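Local atomic coordinates of peptide ABC transporter permease (Staphylococcus hominis, PDB entry 6EXS), a protein that probably carries peptides, including a thioalcohol-conjugated dipeptide precursor of human body odour, across the cell membrane together with protons. Residues P340-I343 / L344-P348; A149-V152 / I153-S157; P214-K217 / E218-R221; F119-I122 / I123-L127. All blocks are in the same frame, centred on the assembly; numbering follows the deposited sequence.

Contact 1: residues P340-I343 / L344-P348; sequences PLFI and LLFAP. With C3H (2-[[(2~{R})-2-azanyl-3-[(3~{S})-3-methyl-1-oxidanyl-hexan-3-yl]sulfanyl-propanoyl]amino]ethanoic acid), chain O.
Four consecutive i to i+4 backbone bonds, from Leu-344 N to Pro-340 O through Ala-347 N to Ile-343 O, join Pro-340-Ile-343 to Leu-344-Pro-348 as one run of alpha helix. Along one side Phe-342 and Phe-346 point the same way. Their rings meet obliquely, planes at 43°, and the closest approach is 3.5 Å from Phe-342 CD2 to Phe-346 CE2. Next to them, Leu-345 CD1 lies 3.9 Å from Leu-341 CG; the Leu-341 branch swings up the helix to meet it because CG stands anti to the backbone N (chi1 176°). These large apolar groups suit a transmembrane helix of the major facilitator superfamily, which must pack against other helices and face lipid. Phe-342 and Ile-343 rest on helix 396-418, whereas Leu-341 and Leu-344 reach Leu-163 of helix 147-174. Pro-340, in the first turn of helix 338-357, can do without an amide hydrogen there, and its rigid ring lines the peptide pocket: CG comes 3.7 Å from the amino nitrogen N of the bound conjugate. Near the other end, Pro-348 has no N-H to return to Leu-344 O, and the helix is kinked at this point. Ala-347 CB adds a light contact, 4.1 Å from Ile-343 CG2.

Contact 2: residues A149-V152 / I153-S157; sequences AGFV and IFYMS. With OLC ((2R)-2,3-dihydroxypropyl (9Z)-octadec-9-enoate), chain L.
Phe-151 and Tyr-155 lie one turn apart near the start of helix 147-174, a transmembrane helix of the major facilitator fold, and form the tightly packed side of this contact. Their side chains run side by side, with ring planes nearly parallel (19°) but displaced along each other, so that little area is stacked. The nearest atoms are Tyr-155 CE2 and Phe-151 CD1, 3.6 Å apart. In both residues CG lies anti to the carbonyl carbon, which sends the two rings off the helix in the same direction. Phe-154 adds to the cluster, its CD2 standing 3.7 Å above one face of the Tyr-155 ring, toward the rim. This aromatic group packs toward helix 110-137, where Phe-151 meets Val-136 and Phe-154 meets Ile-132. Gly-150, buried, has no side chain, and its O accepts from Phe-154 N at 2.9 Å.

The looser side includes Ala-149 and Val-152, both on the surface, and Met-156, which meets a bound monoolein. Met-156, whose unbranched chain adapts easily to an irregular lipid surface, bends at its sulfur (chi3 68°). The bend brings its terminal CE to 3.4 Å from the ester carbonyl oxygen O19 of the lipid. Ile-153, a branched apolar residue, packs on Phe-22 and His-14 and approaches the monoolein glycerol only to 3.8 Å, from CD1 to O25. One residue beyond Met-156, Ser-157 touches Phe-22 and Glu-25 of helix 16-44 and turns its hydroxyl back on the main chain: OG donates to Phe-154 O at 2.6 Å.

Contact 3: residues P214-K217 / E218-R221; sequences PLSK and EEKR
Ser-216 OG accepts from Glu-219 N at 3.1 Å, the bond of a helix N-cap at the start of helix 217-243. As in other bacterial POT transporters, this helix and helix 249-273 probably form the extra hairpin between the two six-helix bundles. Serine suits the cap because its short side chain can take over the role of a carbonyl that the first turn lacks. A chi1 of 65° swings OG round to the helix start, within reach of the amide and 3.3 Å from Glu-219 CB. The regular pattern then takes over, with Lys-220 N bonded to Ser-216 O at 3.0 Å. Lys-220 is long enough to fold back over the cap, bending at chi4 (82°), and its NZ donates to Leu-215 O at 3.0 Å from above the carbonyl plane. Lys-217 NZ comes 3.2 Å from Lys-220 NZ, but Lys-217 also meets a crystal neighbour, and this like-charge approach may owe something to the lattice.

Leu-215, the apolar member, crosses the Glu-219 side chain at about a right angle, CD2 lying 3.9 Å from Glu-219 CB, and packs on Trp-79 and Ile-84 of helix 74-106. The positive end of the helix dipole would probably steady the Glu-219 carboxylate. Arg-83 of helix 74-106 ties down both residues, through a backbone hydrogen bond with Leu-215 and a salt bridge from NH2 to Glu-219 OE1.

Contact 4: residues F119-I122 / I123-L127; sequences FFII and IGSGL. With OLC ((2R)-2,3-dihydroxypropyl (9Z)-octadec-9-enoate), chain E.
Helix 110-137, one of the transmembrane helices of the major facilitator fold, here turns phenylalanines to lipid and isoleucine, glycine and serine to neighbouring helices. On the lipid side Ile-123 CD1 sits over one face of the Phe-119 ring, 3.5 Å from CE1. With chi1 at 169° the Phe-119 ring is carried alongside Ile-123, one turn on. A monoolein chain touches the same ring, C8 lying 3.6 Å from Phe-119 CD2, and continues to the edge of the Phe-120 ring, where C12 lies in plane. Flat, greasy phenylalanines suit such an acyl chain.

Away from this acyl chain, Ser-125 folds its hydroxyl onto the preceding turn. Ile-121 O accepts from both Ser-125 N and Ser-125 OG, each at 2.8 Å and from opposite faces of the carbonyl plane. The buried Gly-124 and Gly-126 bring no side chain to the helix surface, while Ile-121 and Ile-122 pack on Tyr-66 of helix 56-72. Ile-122 O takes a second bond, from Ser-73 OG, besides that of Gly-126 N at 3.1 Å. The hydroxyl of buried Ser-125 is satisfied by Ile-121 O, so it can lie in an apolar setting.

Contact 1 alone touches the bound peptide, through Pro-340. Contact 2 stands beside it: their centres are 12 Å apart, Leu-344 CD2 lies 4.2 Å from Met-156 O, and the Tyr-155 side chain is about 7 Å from the ligand. The helix of contact 2 also supplies Val-158, Asn-159 and Ala-162 to the pocket, so contacts 1 and 2 belong to two helices that meet around the substrate. Contact 4, on the helix preceding that of contact 2, is more remote, with Ser-125 about 12 Å from the ligand and nearest atoms about 17 Å from contact 1. Contact 3 is peripheral, its centre 45 Å from that of contact 1.

Contact 1: residues P340-I343 / L344-P348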
loop_
_atom_site.group_PDB
_atom_site.type_symbol
_atom_site.label_atom_id
_atom_site.label_comp_id
_atom_site.label_asym_id
_atom_site.label_seq_id
_atom_site.Cartn_x
_atom_site.Cartn_y
_atom_site.Cartn_z
ATOM N N PRO A 340 -1.816 -12.051 1.555
ATOM C CA PRO A 340 -1.892 -12.341 0.107
ATOM C C PRO A 340 -2.383 -13.754 -0.232
ATOM O O PRO A 340 -3.056 -13.914 -1.251
ATOM C CB PRO A 340 -0.465 -12.101 -0.394
ATOM C CG PRO A 340 0.250 -11.413 0.718
ATOM C CD PRO A 340 -0.423 -11.787 1.973
ATOM N N LEU A 341 -2.076 -14.774 0.610
ATOM C CA LEU A 341 -2.558 -16.146 0.388
ATOM C C LEU A 341 -4.091 -16.212 0.478
ATOM O O LEU A 341 -4.727 -16.791 -0.410
ATOM C CB LEU A 341 -1.926 -17.149 1.371
ATOM C CG LEU A 341 -2.439 -18.605 1.292
ATOM C CD1 LEU A 341 -2.013 -19.277 -0.004
ATOM C CD2 LEU A 341 -1.981 -19.416 2.483
ATOM N N PHE A 342 -4.678 -15.607 1.529
ATOM C CA PHE A 342 -6.134 -15.588 1.729
ATOM C C PHE A 342 -6.866 -14.768 0.673
ATOM O O PHE A 342 -7.978 -15.136 0.297
ATOM C CB PHE A 342 -6.496 -15.151 3.151
ATOM C CG PHE A 342 -6.433 -16.302 4.127
ATOM C CD1 PHE A 342 -5.207 -16.813 4.550
ATOM C CD2 PHE A 342 -7.595 -16.898 4.600
ATOM C CE1 PHE A 342 -5.148 -17.906 5.417
ATOM C CE2 PHE A 342 -7.535 -17.984 5.483
ATOM C CZ PHE A 342 -6.313 -18.483 5.883
ATOM N N ILE A 343 -6.231 -13.688 0.162
ATOM C CA ILE A 343 -6.793 -12.883 -0.922
ATOM C C ILE A 343 -6.842 -13.778 -2.164
ATOM O O ILE A 343 -7.901 -13.909 -2.757
ATOM C CB ILE A 343 -6.020 -11.551 -1.154
ATOM C CG1 ILE A 343 -6.223 -10.583 0.038
ATOM C CG2 ILE A 343 -6.468 -10.879 -2.473
ATOM C CD1 ILE A 343 -5.300 -9.422 0.068
ATOM N N LEU A 344 -5.724 -14.445 -2.503
ATOM C CA LEU A 344 -5.641 -15.352 -3.649
ATOM C C LEU A 344 -6.659 -16.489 -3.599
ATOM O O LEU A 344 -7.292 -16.779 -4.612
ATOM C CB LEU A 344 -4.211 -15.905 -3.836
ATOM C CG LEU A 344 -3.177 -14.952 -4.446
ATOM C CD1 LEU A 344 -1.782 -15.394 -4.100
ATOM C CD2 LEU A 344 -3.319 -14.846 -5.944
ATOM N N LEU A 345 -6.847 -17.103 -2.429
ATOM C CA LEU A 345 -7.784 -18.222 -2.290
ATOM C C LEU A 345 -9.245 -17.815 -2.206
ATOM O O LEU A 345 -10.091 -18.526 -2.749
ATOM C CB LEU A 345 -7.459 -19.098 -1.054
ATOM C CG LEU A 345 -6.077 -19.737 -0.927
ATOM C CD1 LEU A 345 -5.866 -20.257 0.480
ATOM C CD2 LEU A 345 -5.865 -20.831 -1.956
ATOM N N PHE A 346 -9.560 -16.719 -1.491
ATOM C CA PHE A 346 -10.957 -16.384 -1.242
ATOM C C PHE A 346 -11.500 -15.103 -1.911
ATOM O O PHE A 346 -12.711 -14.894 -1.817
ATOM C CB PHE A 346 -11.216 -16.369 0.271
ATOM C CG PHE A 346 -10.784 -17.666 0.929
ATOM C CD1 PHE A 346 -11.468 -18.855 0.683
ATOM C CD2 PHE A 346 -9.665 -17.709 1.750
ATOM C CE1 PHE A 346 -11.049 -20.059 1.266
ATOM C CE2 PHE A 346 -9.247 -18.916 2.334
ATOM C CZ PHE A 346 -9.946 -20.079 2.096
ATOM N N ALA A 347 -10.678 -14.303 -2.652
ATOM C CA ALA A 347 -11.199 -13.133 -3.391
ATOM C C ALA A 347 -12.142 -13.569 -4.538
ATOM O O ALA A 347 -13.204 -12.948 -4.656
ATOM C CB ALA A 347 -10.080 -12.253 -3.926
ATOM N N PRO A 348 -11.844 -14.641 -5.343
ATOM C CA PRO A 348 -12.813 -15.068 -6.376
ATOM C C PRO A 348 -14.114 -15.636 -5.781
ATOM O O PRO A 348 -15.176 -15.470 -6.374
ATOM C CB PRO A 348 -12.046 -16.140 -7.157
ATOM C CG PRO A 348 -11.058 -16.686 -6.181
ATOM C CD PRO A 348 -10.641 -15.509 -5.364
HETATM O O2 C3H O . -0.407 -5.861 -1.693
HETATM C C11 C3H O . -1.150 -6.714 -1.364
HETATM O O3 C3H O . -2.393 -6.745 -1.695
HETATM C C10 C3H O . -0.796 -7.863 -0.465
HETATM N N1 C3H O . 0.262 -7.553 0.467
HETATM C C9 C3H O . 0.012 -6.981 1.633
HETATM O O1 C3H O . -0.683 -5.983 1.752
HETATM C C8 C3H O . 0.593 -7.598 2.862
HETATM N N C3H O . 1.651 -8.523 2.480
HETATM C C7 C3H O . 1.203 -6.530 3.772
HETATM S S C3H O . 0.244 -6.021 5.224
HETATM C C3 C3H O . 0.093 -7.412 6.467
HETATM C C4 C3H O . 1.483 -7.655 6.997
HETATM C C5 C3H O . -0.562 -8.599 5.748
HETATM C C6 C3H O . -0.597 -9.919 6.484
HETATM O O C3H O . 0.107 -10.915 5.817
HETATM C C2 C3H O . -0.826 -7.016 7.620
HETATM C C1 C3H O . -2.083 -7.856 7.772
HETATM C C C3H O . -2.914 -7.399 8.940
#

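Contact 2: residues A149-V152 / I153-S157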
loop_
_atom_site.group_PDB
_atom_site.type_symbol
_atom_site.label_atom_id
_atom_site.label_comp_id
_atom_site.label_asym_id
_atom_site.label_seq_id
_atom_site.Cartn_x
_atom_site.Cartn_y
_atom_site.Cartn_z
ATOM N N ALA A 149 -12.113 -7.817 -15.646
ATOM C CA ALA A 149 -11.469 -9.129 -15.530
ATOM C C ALA A 149 -9.970 -8.974 -15.741
ATOM O O ALA A 149 -9.202 -9.708 -15.127
ATOM C CB ALA A 149 -12.050 -10.101 -16.550
ATOM N N GLY A 150 -9.579 -8.015 -16.587
ATOM C CA GLY A 150 -8.186 -7.697 -16.879
ATOM C C GLY A 150 -7.433 -7.189 -15.667
ATOM O O GLY A 150 -6.278 -7.569 -15.453
ATOM N N PHE A 151 -8.090 -6.344 -14.850
ATOM C CA PHE A 151 -7.516 -5.823 -13.612
ATOM C C PHE A 151 -7.472 -6.910 -12.542
ATOM O O PHE A 151 -6.464 -7.028 -11.860
ATOM C CB PHE A 151 -8.261 -4.573 -13.133
ATOM C CG PHE A 151 -7.836 -3.297 -13.828
ATOM C CD1 PHE A 151 -6.655 -2.650 -13.474
ATOM C CD2 PHE A 151 -8.644 -2.712 -14.792
ATOM C CE1 PHE A 151 -6.280 -1.455 -14.097
ATOM C CE2 PHE A 151 -8.273 -1.511 -15.406
ATOM C CZ PHE A 151 -7.093 -0.893 -15.056
ATOM N N VAL A 152 -8.515 -7.758 -12.444
ATOM C CA VAL A 152 -8.524 -8.887 -11.505
ATOM C C VAL A 152 -7.259 -9.746 -11.747
ATOM O O VAL A 152 -6.551 -10.060 -10.786
ATOM C CB VAL A 152 -9.837 -9.709 -11.590
ATOM C CG1 VAL A 152 -9.695 -11.076 -10.915
ATOM C CG2 VAL A 152 -11.006 -8.930 -10.997
ATOM N N ILE A 153 -6.941 -10.048 -13.037
ATOM C CA ILE A 153 -5.725 -10.782 -13.438
ATOM C C ILE A 153 -4.480 -9.949 -13.059
ATOM O O ILE A 153 -3.588 -10.479 -12.409
ATOM C CB ILE A 153 -5.746 -11.175 -14.949
ATOM C CG1 ILE A 153 -6.872 -12.184 -15.236
ATOM C CG2 ILE A 153 -4.377 -11.690 -15.448
ATOM C CD1 ILE A 153 -7.382 -12.160 -16.659
ATOM N N PHE A 154 -4.436 -8.653 -13.432
ATOM C CA PHE A 154 -3.288 -7.791 -13.121
ATOM C C PHE A 154 -2.938 -7.766 -11.624
ATOM O O PHE A 154 -1.761 -7.833 -11.267
ATOM C CB PHE A 154 -3.486 -6.361 -13.671
ATOM C CG PHE A 154 -2.396 -5.374 -13.313
ATOM C CD1 PHE A 154 -1.165 -5.412 -13.952
ATOM C CD2 PHE A 154 -2.605 -4.407 -12.342
ATOM C CE1 PHE A 154 -0.164 -4.497 -13.622
ATOM C CE2 PHE A 154 -1.599 -3.498 -12.006
ATOM C CZ PHE A 154 -0.392 -3.541 -12.658
ATOM N N TYR A 155 -3.959 -7.694 -10.752
ATOM C CA TYR A 155 -3.725 -7.635 -9.317
ATOM C C TYR A 155 -3.364 -9.000 -8.704
ATOM O O TYR A 155 -2.926 -9.028 -7.551
ATOM C CB TYR A 155 -4.883 -6.943 -8.595
ATOM C CG TYR A 155 -5.002 -5.490 -8.994
ATOM C CD1 TYR A 155 -3.997 -4.576 -8.686
ATOM C CD2 TYR A 155 -6.121 -5.023 -9.673
ATOM C CE1 TYR A 155 -4.090 -3.237 -9.077
ATOM C CE2 TYR A 155 -6.226 -3.692 -10.072
ATOM C CZ TYR A 155 -5.208 -2.801 -9.775
ATOM O OH TYR A 155 -5.330 -1.485 -10.159
ATOM N N MET A 156 -3.444 -10.105 -9.490
ATOM C CA MET A 156 -3.017 -11.443 -9.056
ATOM C C MET A 156 -1.496 -11.477 -8.996
ATOM O O MET A 156 -0.938 -12.158 -8.138
ATOM C CB MET A 156 -3.506 -12.534 -10.005
ATOM C CG MET A 156 -4.941 -12.933 -9.779
ATOM S SD MET A 156 -5.503 -14.223 -10.925
ATOM C CE MET A 156 -4.505 -15.647 -10.341
ATOM N N SER A 157 -0.826 -10.733 -9.906
ATOM C CA SER A 157 0.633 -10.606 -9.957
ATOM C C SER A 157 1.148 -9.941 -8.680
ATOM O O SER A 157 2.206 -10.329 -8.181
ATOM C CB SER A 157 1.073 -9.825 -11.198
ATOM O OG SER A 157 0.738 -8.445 -11.182
HETATM C C24 OLC L . -6.749 -16.610 -16.336
HETATM C C5 OLC L . 0.995 -18.214 -13.627
HETATM C C4 OLC L . -0.287 -17.757 -14.294
HETATM C C3 OLC L . -0.353 -16.254 -14.506
HETATM C C2 OLC L . -1.574 -15.790 -15.297
HETATM C C21 OLC L . -5.018 -16.905 -14.542
HETATM C C1 OLC L . -2.867 -15.857 -14.538
HETATM C C22 OLC L . -6.132 -16.039 -15.080
HETATM O O19 OLC L . -3.043 -15.387 -13.444
HETATM O O25 OLC L . -7.906 -15.879 -16.711
HETATM O O23 OLC L . -7.131 -15.907 -14.065
HETATM O O20 OLC L . -3.809 -16.510 -15.235
#

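Contact 3: residues P214-K217 / E218-R221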
loop_
_atom_site.group_PDB
_atom_site.type_symbol
_atom_site.label_atom_id
_atom_site.label_comp_id
_atom_site.label_asym_id
_atom_site.label_seq_id
_atom_site.Cartn_x
_atom_site.Cartn_y
_atom_site.Cartn_z
ATOM N N PRO A 214 -0.420 18.146 -21.657
ATOM C CA PRO A 214 0.931 18.720 -21.499
ATOM C C PRO A 214 0.943 20.178 -21.050
ATOM O O PRO A 214 -0.045 20.895 -21.229
ATOM C CB PRO A 214 1.579 18.522 -22.873
ATOM C CG PRO A 214 0.470 18.389 -23.809
ATOM C CD PRO A 214 -0.684 17.788 -23.066
ATOM N N LEU A 215 2.052 20.597 -20.428
ATOM C CA LEU A 215 2.218 21.943 -19.893
ATOM C C LEU A 215 2.586 22.966 -20.966
ATOM O O LEU A 215 3.342 22.660 -21.895
ATOM C CB LEU A 215 3.287 21.957 -18.783
ATOM C CG LEU A 215 3.070 21.079 -17.549
ATOM C CD1 LEU A 215 4.359 20.879 -16.828
ATOM C CD2 LEU A 215 2.080 21.703 -16.590
ATOM N N SER A 216 2.086 24.204 -20.802
ATOM C CA SER A 216 2.401 25.315 -21.699
ATOM C C SER A 216 3.804 25.849 -21.337
ATOM O O SER A 216 4.392 25.377 -20.359
ATOM C CB SER A 216 1.342 26.409 -21.583
ATOM O OG SER A 216 1.323 27.017 -20.302
ATOM N N LYS A 217 4.344 26.808 -22.120
ATOM C CA LYS A 217 5.661 27.397 -21.860
ATOM C C LYS A 217 5.675 28.130 -20.519
ATOM O O LYS A 217 6.614 27.953 -19.740
ATOM C CB LYS A 217 6.097 28.319 -23.009
ATOM C CG LYS A 217 6.381 27.584 -24.323
ATOM C CD LYS A 217 7.843 27.156 -24.452
ATOM C CE LYS A 217 8.032 26.024 -25.435
ATOM N NZ LYS A 217 7.702 24.702 -24.835
ATOM N N GLU A 218 4.597 28.889 -20.224
ATOM C CA GLU A 218 4.436 29.631 -18.970
ATOM C C GLU A 218 4.088 28.716 -17.787
ATOM O O GLU A 218 4.438 29.058 -16.656
ATOM C CB GLU A 218 3.455 30.816 -19.101
ATOM C CG GLU A 218 2.036 30.455 -19.523
ATOM C CD GLU A 218 0.993 31.554 -19.413
ATOM O OE1 GLU A 218 -0.197 31.254 -19.661
ATOM O OE2 GLU A 218 1.351 32.705 -19.073
ATOM N N GLU A 219 3.424 27.555 -18.042
ATOM C CA GLU A 219 3.110 26.564 -16.998
ATOM C C GLU A 219 4.378 25.846 -16.534
ATOM O O GLU A 219 4.515 25.584 -15.342
ATOM C CB GLU A 219 2.049 25.554 -17.450
ATOM C CG GLU A 219 0.630 26.014 -17.157
ATOM C CD GLU A 219 -0.453 24.966 -17.334
ATOM O OE1 GLU A 219 -0.466 24.285 -18.385
ATOM O OE2 GLU A 219 -1.311 24.849 -16.430
ATOM N N LYS A 220 5.321 25.572 -17.467
ATOM C CA LYS A 220 6.623 24.952 -17.181
ATOM C C LYS A 220 7.439 25.860 -16.246
ATOM O O LYS A 220 8.090 25.371 -15.318
ATOM C CB LYS A 220 7.408 24.679 -18.477
ATOM C CG LYS A 220 6.905 23.478 -19.269
ATOM C CD LYS A 220 7.795 23.176 -20.465
ATOM C CE LYS A 220 7.088 22.377 -21.535
ATOM N NZ LYS A 220 6.265 23.239 -22.429
ATOM N N ARG A 221 7.367 27.185 -16.480
ATOM C CA ARG A 221 8.045 28.210 -15.684
ATOM C C ARG A 221 7.364 28.369 -14.308
ATOM O O ARG A 221 8.060 28.495 -13.298
ATOM C CB ARG A 221 8.089 29.556 -16.439
ATOM C CG ARG A 221 8.790 29.501 -17.798
ATOM C CD ARG A 221 10.050 30.346 -17.849
ATOM N NE ARG A 221 11.240 29.583 -17.465
ATOM C CZ ARG A 221 12.471 30.085 -17.395
ATOM N NH1 ARG A 221 12.692 31.363 -17.681
ATOM N NH2 ARG A 221 13.489 29.314 -17.037
#

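Contact 4: residues F119-I122 / I123-L127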
loop_
_atom_site.group_PDB
_atom_site.type_symbol
_atom_site.label_atom_id
_atom_site.label_comp_id
_atom_site.label_asym_id
_atom_site.label_seq_id
_atom_site.Cartn_x
_atom_site.Cartn_y
_atom_site.Cartn_z
ATOM N N PHE A 119 14.331 6.784 -0.272
ATOM C CA PHE A 119 14.220 7.930 -1.170
ATOM C C PHE A 119 13.940 7.497 -2.630
ATOM O O PHE A 119 12.982 7.988 -3.230
ATOM C CB PHE A 119 15.491 8.814 -1.068
ATOM C CG PHE A 119 15.641 9.895 -2.114
ATOM C CD1 PHE A 119 14.945 11.092 -2.005
ATOM C CD2 PHE A 119 16.476 9.714 -3.211
ATOM C CE1 PHE A 119 15.082 12.090 -2.977
ATOM C CE2 PHE A 119 16.607 10.708 -4.186
ATOM C CZ PHE A 119 15.908 11.887 -4.064
ATOM N N PHE A 120 14.767 6.580 -3.180
ATOM C CA PHE A 120 14.631 6.083 -4.553
ATOM C C PHE A 120 13.370 5.228 -4.747
ATOM O O PHE A 120 12.718 5.334 -5.789
ATOM C CB PHE A 120 15.902 5.331 -4.994
ATOM C CG PHE A 120 17.090 6.211 -5.318
ATOM C CD1 PHE A 120 17.099 7.008 -6.457
ATOM C CD2 PHE A 120 18.217 6.207 -4.511
ATOM C CE1 PHE A 120 18.197 7.816 -6.760
ATOM C CE2 PHE A 120 19.315 7.021 -4.809
ATOM C CZ PHE A 120 19.298 7.818 -5.933
ATOM N N ILE A 121 13.006 4.402 -3.737
ATOM C CA ILE A 121 11.802 3.575 -3.839
ATOM C C ILE A 121 10.539 4.446 -3.669
ATOM O O ILE A 121 9.594 4.236 -4.432
ATOM C CB ILE A 121 11.836 2.302 -2.948
ATOM C CG1 ILE A 121 12.920 1.318 -3.487
ATOM C CG2 ILE A 121 10.446 1.607 -2.874
ATOM C CD1 ILE A 121 13.476 0.273 -2.474
ATOM N N ILE A 122 10.538 5.461 -2.765
ATOM C CA ILE A 122 9.391 6.380 -2.616
ATOM C C ILE A 122 9.107 7.089 -3.961
ATOM O O ILE A 122 7.972 7.057 -4.433
ATOM C CB ILE A 122 9.521 7.382 -1.426
ATOM C CG1 ILE A 122 9.339 6.664 -0.079
ATOM C CG2 ILE A 122 8.499 8.548 -1.556
ATOM C CD1 ILE A 122 10.055 7.319 1.075
ATOM N N ILE A 123 10.158 7.663 -4.584
ATOM C CA ILE A 123 10.082 8.398 -5.843
ATOM C C ILE A 123 9.741 7.479 -7.018
ATOM O O ILE A 123 8.856 7.818 -7.808
ATOM C CB ILE A 123 11.359 9.261 -6.091
ATOM C CG1 ILE A 123 11.465 10.358 -5.001
ATOM C CG2 ILE A 123 11.335 9.880 -7.523
ATOM C CD1 ILE A 123 12.526 11.347 -5.190
ATOM N N GLY A 124 10.441 6.347 -7.118
ATOM C CA GLY A 124 10.208 5.357 -8.158
ATOM C C GLY A 124 8.790 4.824 -8.146
ATOM O O GLY A 124 8.149 4.798 -9.195
ATOM N N SER A 125 8.278 4.414 -6.951
ATOM C CA SER A 125 6.917 3.885 -6.750
ATOM C C SER A 125 5.818 4.916 -7.090
ATOM O O SER A 125 4.828 4.562 -7.725
ATOM C CB SER A 125 6.733 3.331 -5.341
ATOM O OG SER A 125 7.683 2.312 -5.057
ATOM N N GLY A 126 6.021 6.177 -6.728
ATOM C CA GLY A 126 5.082 7.240 -7.070
ATOM C C GLY A 126 4.975 7.425 -8.566
ATOM O O GLY A 126 3.904 7.755 -9.070
ATOM N N LEU A 127 6.076 7.149 -9.294
ATOM C CA LEU A 127 6.153 7.235 -10.753
ATOM C C LEU A 127 5.628 5.972 -11.453
ATOM O O LEU A 127 4.936 6.071 -12.466
ATOM C CB LEU A 127 7.597 7.517 -11.208
ATOM C CG LEU A 127 8.127 8.942 -11.058
ATOM C CD1 LEU A 127 9.608 8.982 -11.335
ATOM C CD2 LEU A 127 7.421 9.901 -12.015
HETATM C C10 OLC E . 20.876 10.238 -2.917
HETATM C C9 OLC E . 19.876 10.742 -2.208
HETATM C C11 OLC E . 21.627 8.964 -2.646
HETATM C C8 OLC E . 19.268 10.159 -0.966
HETATM C C24 OLC E . 23.823 9.457 9.409
HETATM C C12 OLC E . 22.661 8.604 -3.710
HETATM C C7 OLC E . 19.284 11.104 0.232
HETATM C C13 OLC E . 23.285 7.230 -3.512
HETATM C C6 OLC E . 19.078 10.412 1.573
HETATM C C5 OLC E . 20.347 9.836 2.197
HETATM C C4 OLC E . 21.135 10.820 3.053
HETATM C C3 OLC E . 20.698 10.891 4.511
HETATM C C2 OLC E . 21.436 9.902 5.410
HETATM C C21 OLC E . 21.404 8.822 8.957
HETATM C C1 OLC E . 20.986 9.893 6.844
HETATM C C22 OLC E . 22.387 9.491 9.897
HETATM O O19 OLC E . 20.046 10.506 7.282
HETATM O O25 OLC E . 24.381 8.149 9.498
HETATM O O23 OLC E . 21.975 10.837 10.148
HETATM O O20 OLC E . 21.775 9.100 7.582
#